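Local structure of major Capsid Protein VP1 (Chimpanzee polyomavirus Bob, 6Y9I) at residues His165-Ala170 with Glu175-Leu180; Glu111-Ala116 with Pro123-Glu128. The protein forms the pentameric building blocks of the polyomavirus capsid and, as the major coat protein, probably recognises glycan receptors on host cells. One frame throughout, in Å; residues are numbered along the deposited sequence.

Interaction 1: His165-Ala170 with Glu175-Leu180; sequences HPNDIA and EEKPQL
Asn167, on the short helix 166-170, meets Lys177 and Leu180 of the 3-10 segment 177-180, and its side chain shows how one amide can serve an apolar and a polar neighbour at once. With CG roughly anti to the backbone N (chi1 -151°), the side chain extends toward the other segment. Its CB lies 3.9 Å from Leu180 CD1. Farther out, CG is near both that methyl and Lys177 CG. The tip then divides the work. OD1 also touches Leu180 CD1, yet its hydrogen bond comes from the backbone N of Leu172, in the connection that follows the helix. ND2 rests against the lysine chain, 3.6 Å from Lys177 CG, with CD and CE close by. The two side chains cross at about a right angle, and a bend at chi3 (83°) brings the ammonium round to a shared water: Asn167 ND2 and Lys177 NZ each donate to it over 2.9 Å.

Leu180 uses its second methyl on the proline, CD2 standing 4.1 Å from Pro166 CB. The pair joins the helix 166-170 to the 3-10 segment 177-180 within the connection between strands 142-146 and 188-191. Pro166 also packs on Trp202 of strand 202-204, while Lys40 of a second subunit lies against Pro178 and hydrogen-bonds to Glu175 O.

Because ND2 and NZ are both donors, neither can accept from the other; the water accepts from both and so links the two groups, and with OD1 held by Leu172 the amide's rotation is probably well fixed.

Interaction 2: Glu111-Ala116 with Pro123-Glu128; sequences EAKMAA and PSQPIE
Pro123 O is met by two neighbouring donors of the 111-116 segment: Ala115 N donates to it over 2.7 Å, nearly straight along the C=O axis, and Met114 CA adds a CH...O contact at 3.5 Å. Lys113 O is treated in the same way, receiving Gln125 N at 2.8 Å with a C=O...donor angle of 167°, and Ser124 CA at 3.3 Å. These reciprocal bonds flank Met114 and Ser124, whose CA atoms are 4.3 Å apart, and are those of a non-hydrogen-bonded antiparallel pair. It remains a single bridge rather than a regular strand pairing.

The bridge draws together two parts of the connection between strands 87-98 and 131-138 of the jelly-roll coat protein. The loop is bound to the sheet as well, through backbone hydrogen bonds between Lys113 and Val265 and between Glu128 and Val263. A third subunit lies near, its Glu270 packing against Ala116 and Pro123.

Ala112 CB meets Ser124 CB at 3.8 Å; the serine hydroxyl, held at chi1 83°, donates to the carbonyl of Gln125 from above its plane and is also bonded to Leu109 N. Ala115 CB touches Gln125 CG.

Lys113 and Gln125 pass each other at a slant. Lys113 runs out extended with CG trans to its own N (chi1 -176°), laying CD and CE beside the glutamine amide, so that CE is 3.2 Å from Gln125 NE2. Beyond this, the lysine turns at chi4, and NZ forms a salt bridge with Glu270 of the same chain.

How the interactions relate
Interaction 2 comes first along the chain, closing before interaction 1 opens, and the two do not touch: their centres lie 38 Å apart and their nearest atoms about 23 Å. Both belong to connections rather than to the core sheet. Residues 111-128 span part of the link from strand 87-98 to strand 131-138, beside strand 252-265 of the large antiparallel sheet, whereas 165-180 fall between strands 142-146 and 188-191 of the small three-stranded sheet. Each lies near a different neighbouring copy of the protein, the second subunit for interaction 1 and the third for interaction 2, consistent with loops that shape subunit interfaces in the pentamer.

Interaction 1: His165-Ala170 with Glu175-Leu180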
loop_
_atom_site.group_PDB
_atom_site.type_symbol
_atom_site.label_atom_id
_atom_site.label_comp_id
_atom_site.label_asym_id
_atom_site.label_seq_id
_atom_site.Cartn_x
_atom_site.Cartn_y
_atom_site.Cartn_z
ATOM N N HIS A 165 -4.208 -9.287 34.106
ATOM C CA HIS A 165 -2.872 -9.278 33.476
ATOM C C HIS A 165 -2.389 -10.711 33.334
ATOM O O HIS A 165 -2.771 -11.594 34.100
ATOM C CB HIS A 165 -1.935 -8.397 34.310
ATOM C CG HIS A 165 -2.549 -7.082 34.630
ATOM N ND1 HIS A 165 -2.816 -6.144 33.651
ATOM C CD2 HIS A 165 -2.979 -6.554 35.796
ATOM C CE1 HIS A 165 -3.382 -5.091 34.200
ATOM N NE2 HIS A 165 -3.498 -5.313 35.514
ATOM N N PRO A 166 -1.530 -10.987 32.335
ATOM C CA PRO A 166 -0.994 -12.326 32.155
ATOM C C PRO A 166 -0.372 -12.959 33.410
ATOM O O PRO A 166 -0.585 -14.129 33.578
ATOM C CB PRO A 166 0.066 -12.114 31.070
ATOM C CG PRO A 166 -0.492 -10.978 30.248
ATOM C CD PRO A 166 -1.109 -10.056 31.273
ATOM N N ASN A 167 0.363 -12.203 34.232
ATOM C CA ASN A 167 1.013 -12.786 35.433
ATOM C C ASN A 167 0.007 -13.131 36.542
ATOM O O ASN A 167 0.374 -14.009 37.354
ATOM C CB ASN A 167 2.172 -11.965 35.986
ATOM C CG ASN A 167 3.149 -12.906 36.652
ATOM O OD1 ASN A 167 3.375 -14.009 36.155
ATOM N ND2 ASN A 167 3.685 -12.517 37.794
ATOM N N ASP A 168 -1.181 -12.519 36.557
ATOM C CA ASP A 168 -2.332 -12.894 37.412
ATOM C C ASP A 168 -2.636 -14.358 37.127
ATOM O O ASP A 168 -3.004 -15.058 38.046
ATOM C CB ASP A 168 -3.589 -12.041 37.168
ATOM C CG ASP A 168 -3.475 -10.569 37.558
ATOM O OD1 ASP A 168 -2.606 -10.254 38.393
ATOM O OD2 ASP A 168 -4.254 -9.718 37.023
ATOM N N ILE A 169 -2.451 -14.814 35.893
ATOM C CA ILE A 169 -2.721 -16.232 35.544
ATOM C C ILE A 169 -1.434 -17.025 35.692
ATOM O O ILE A 169 -1.479 -18.049 36.355
ATOM C CB ILE A 169 -3.355 -16.345 34.148
ATOM C CG1 ILE A 169 -4.763 -15.762 34.209
ATOM C CG2 ILE A 169 -3.347 -17.788 33.667
ATOM C CD1 ILE A 169 -5.137 -14.959 33.027
ATOM N N ALA A 170 -0.332 -16.555 35.127
ATOM C CA ALA A 170 0.939 -17.308 35.052
ATOM C C ALA A 170 1.581 -17.416 36.448
ATOM O O ALA A 170 2.252 -18.434 36.688
ATOM C CB ALA A 170 1.861 -16.634 34.074
ATOM N N GLU A 175 11.654 -12.790 39.600
ATOM C CA GLU A 175 12.885 -13.185 38.865
ATOM C C GLU A 175 12.525 -13.854 37.525
ATOM O O GLU A 175 13.346 -13.755 36.635
ATOM C CB GLU A 175 13.789 -14.103 39.706
ATOM N N GLU A 176 11.358 -14.506 37.392
ATOM C CA GLU A 176 10.953 -15.268 36.172
ATOM C C GLU A 176 10.026 -14.433 35.263
ATOM O O GLU A 176 9.727 -14.888 34.137
ATOM C CB GLU A 176 10.238 -16.573 36.556
ATOM C CG GLU A 176 11.008 -17.466 37.525
ATOM N N LYS A 177 9.519 -13.292 35.719
ATOM C CA LYS A 177 8.537 -12.488 34.930
ATOM C C LYS A 177 9.068 -12.040 33.564
ATOM O O LYS A 177 8.254 -11.814 32.685
ATOM C CB LYS A 177 8.079 -11.265 35.707
ATOM C CG LYS A 177 6.995 -11.579 36.716
ATOM C CD LYS A 177 6.650 -10.387 37.517
ATOM C CE LYS A 177 5.653 -9.496 36.809
ATOM N NZ LYS A 177 5.056 -8.556 37.777
ATOM N N PRO A 178 10.388 -11.835 33.336
ATOM C CA PRO A 178 10.893 -11.548 31.992
ATOM C C PRO A 178 10.507 -12.589 30.931
ATOM O O PRO A 178 10.453 -12.226 29.802
ATOM C CB PRO A 178 12.412 -11.481 32.167
ATOM C CG PRO A 178 12.593 -11.047 33.601
ATOM C CD PRO A 178 11.438 -11.682 34.352
ATOM N N GLN A 179 10.221 -13.833 31.322
ATOM C CA GLN A 179 9.668 -14.872 30.392
ATOM C C GLN A 179 8.447 -14.326 29.621
ATOM O O GLN A 179 8.245 -14.733 28.471
ATOM C CB GLN A 179 9.260 -16.129 31.152
ATOM C CG GLN A 179 10.438 -16.959 31.633
ATOM C CD GLN A 179 9.979 -18.119 32.487
ATOM O OE1 GLN A 179 8.862 -18.603 32.332
ATOM N NE2 GLN A 179 10.864 -18.571 33.368
ATOM N N LEU A 180 7.660 -13.435 30.234
ATOM C CA LEU A 180 6.425 -12.853 29.653
ATOM C C LEU A 180 6.696 -11.964 28.432
ATOM O O LEU A 180 5.708 -11.652 27.749
ATOM C CB LEU A 180 5.689 -12.060 30.732
ATOM C CG LEU A 180 5.014 -12.935 31.782
ATOM C CD1 LEU A 180 4.585 -12.132 32.978
ATOM C CD2 LEU A 180 3.834 -13.665 31.190
HETATM O O HOH W 1 2.771 -9.997 38.868
#

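Interaction 2: Glu111-Ala116 with Pro123-Glu128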
loop_
_atom_site.group_PDB
_atom_site.type_symbol
_atom_site.label_atom_id
_atom_site.label_comp_id
_atom_site.label_asym_id
_atom_site.label_seq_id
_atom_site.Cartn_x
_atom_site.Cartn_y
_atom_site.Cartn_z
ATOM N N GLU A 111 -9.083 20.067 23.851
ATOM C CA GLU A 111 -7.822 19.906 24.612
ATOM C C GLU A 111 -6.662 19.503 23.696
ATOM O O GLU A 111 -5.558 19.367 24.222
ATOM C CB GLU A 111 -7.993 18.906 25.755
ATOM C CG GLU A 111 -8.847 19.465 26.873
ATOM C CD GLU A 111 -8.963 18.567 28.091
ATOM O OE1 GLU A 111 -8.154 17.644 28.225
ATOM O OE2 GLU A 111 -9.846 18.818 28.905
ATOM N N ALA A 112 -6.849 19.403 22.378
ATOM C CA ALA A 112 -5.838 18.775 21.489
ATOM C C ALA A 112 -4.802 19.816 21.040
ATOM O O ALA A 112 -5.147 20.971 20.871
ATOM C CB ALA A 112 -6.489 18.096 20.321
ATOM N N LYS A 113 -3.557 19.381 20.894
ATOM C CA LYS A 113 -2.403 20.147 20.362
ATOM C C LYS A 113 -2.784 20.824 19.036
ATOM O O LYS A 113 -3.410 20.183 18.162
ATOM C CB LYS A 113 -1.217 19.190 20.178
ATOM C CG LYS A 113 0.088 19.823 19.724
ATOM C CD LYS A 113 1.199 18.796 19.554
ATOM C CE LYS A 113 2.374 19.283 18.716
ATOM N NZ LYS A 113 3.334 20.105 19.504
ATOM N N MET A 114 -2.367 22.070 18.867
ATOM C CA MET A 114 -2.574 22.856 17.633
ATOM C C MET A 114 -1.515 22.442 16.603
ATOM O O MET A 114 -0.307 22.437 16.915
ATOM C CB MET A 114 -2.451 24.357 17.926
ATOM C CG MET A 114 -2.528 25.202 16.689
ATOM S SD MET A 114 -2.479 26.993 17.091
ATOM C CE MET A 114 -0.744 27.182 17.522
ATOM N N ALA A 115 -1.934 22.166 15.372
ATOM C CA ALA A 115 -1.010 21.858 14.269
ATOM C C ALA A 115 -0.688 23.165 13.536
ATOM O O ALA A 115 -1.332 23.453 12.530
ATOM C CB ALA A 115 -1.640 20.812 13.392
ATOM N N ALA A 116 0.256 23.940 14.068
ATOM C CA ALA A 116 0.737 25.236 13.529
ATOM C C ALA A 116 1.938 25.714 14.365
ATOM O O ALA A 116 2.035 25.301 15.533
ATOM C CB ALA A 116 -0.383 26.253 13.585
ATOM N N PRO A 123 -5.525 24.302 12.924
ATOM C CA PRO A 123 -6.447 23.284 13.384
ATOM C C PRO A 123 -5.769 22.489 14.505
ATOM O O PRO A 123 -4.555 22.593 14.701
ATOM C CB PRO A 123 -6.625 22.426 12.128
ATOM C CG PRO A 123 -5.281 22.458 11.473
ATOM C CD PRO A 123 -4.755 23.850 11.754
ATOM N N SER A 124 -6.541 21.695 15.231
ATOM C CA SER A 124 -5.931 20.676 16.111
ATOM C C SER A 124 -5.288 19.611 15.241
ATOM O O SER A 124 -5.687 19.434 14.049
ATOM C CB SER A 124 -6.914 20.058 17.073
ATOM O OG SER A 124 -7.630 19.017 16.442
ATOM N N GLN A 125 -4.330 18.898 15.819
ATOM C CA GLN A 125 -3.921 17.594 15.253
ATOM C C GLN A 125 -5.163 16.719 15.324
ATOM O O GLN A 125 -5.845 16.714 16.334
ATOM C CB GLN A 125 -2.757 16.962 16.014
ATOM C CG GLN A 125 -1.402 17.350 15.482
ATOM C CD GLN A 125 -0.345 16.794 16.401
ATOM O OE1 GLN A 125 -0.457 15.669 16.886
ATOM N NE2 GLN A 125 0.679 17.595 16.654
ATOM N N PRO A 126 -5.510 16.012 14.240
ATOM C CA PRO A 126 -6.638 15.092 14.254
ATOM C C PRO A 126 -6.207 13.757 14.878
ATOM O O PRO A 126 -5.034 13.567 15.144
ATOM C CB PRO A 126 -6.925 14.897 12.773
ATOM C CG PRO A 126 -5.493 14.927 12.158
ATOM C CD PRO A 126 -4.791 16.010 12.947
ATOM N N ILE A 127 -7.154 12.858 15.085
ATOM C CA ILE A 127 -6.840 11.462 15.474
ATOM C C ILE A 127 -5.882 10.877 14.423
ATOM O O ILE A 127 -6.167 10.964 13.224
ATOM C CB ILE A 127 -8.112 10.624 15.664
ATOM C CG1 ILE A 127 -9.048 11.237 16.710
ATOM C CG2 ILE A 127 -7.755 9.191 16.013
ATOM C CD1 ILE A 127 -8.473 11.295 18.104
ATOM N N GLU A 128 -4.746 10.343 14.884
ATOM C CA GLU A 128 -3.781 9.612 14.041
ATOM C C GLU A 128 -2.965 8.648 14.902
ATOM O O GLU A 128 -3.132 8.629 16.121
ATOM C CB GLU A 128 -2.909 10.606 13.268
ATOM C CG GLU A 128 -2.119 11.586 14.123
ATOM C CD GLU A 128 -1.423 12.676 13.292
ATOM O OE1 GLU A 128 -1.826 12.875 12.119
ATOM O OE2 GLU A 128 -0.453 13.302 13.796
#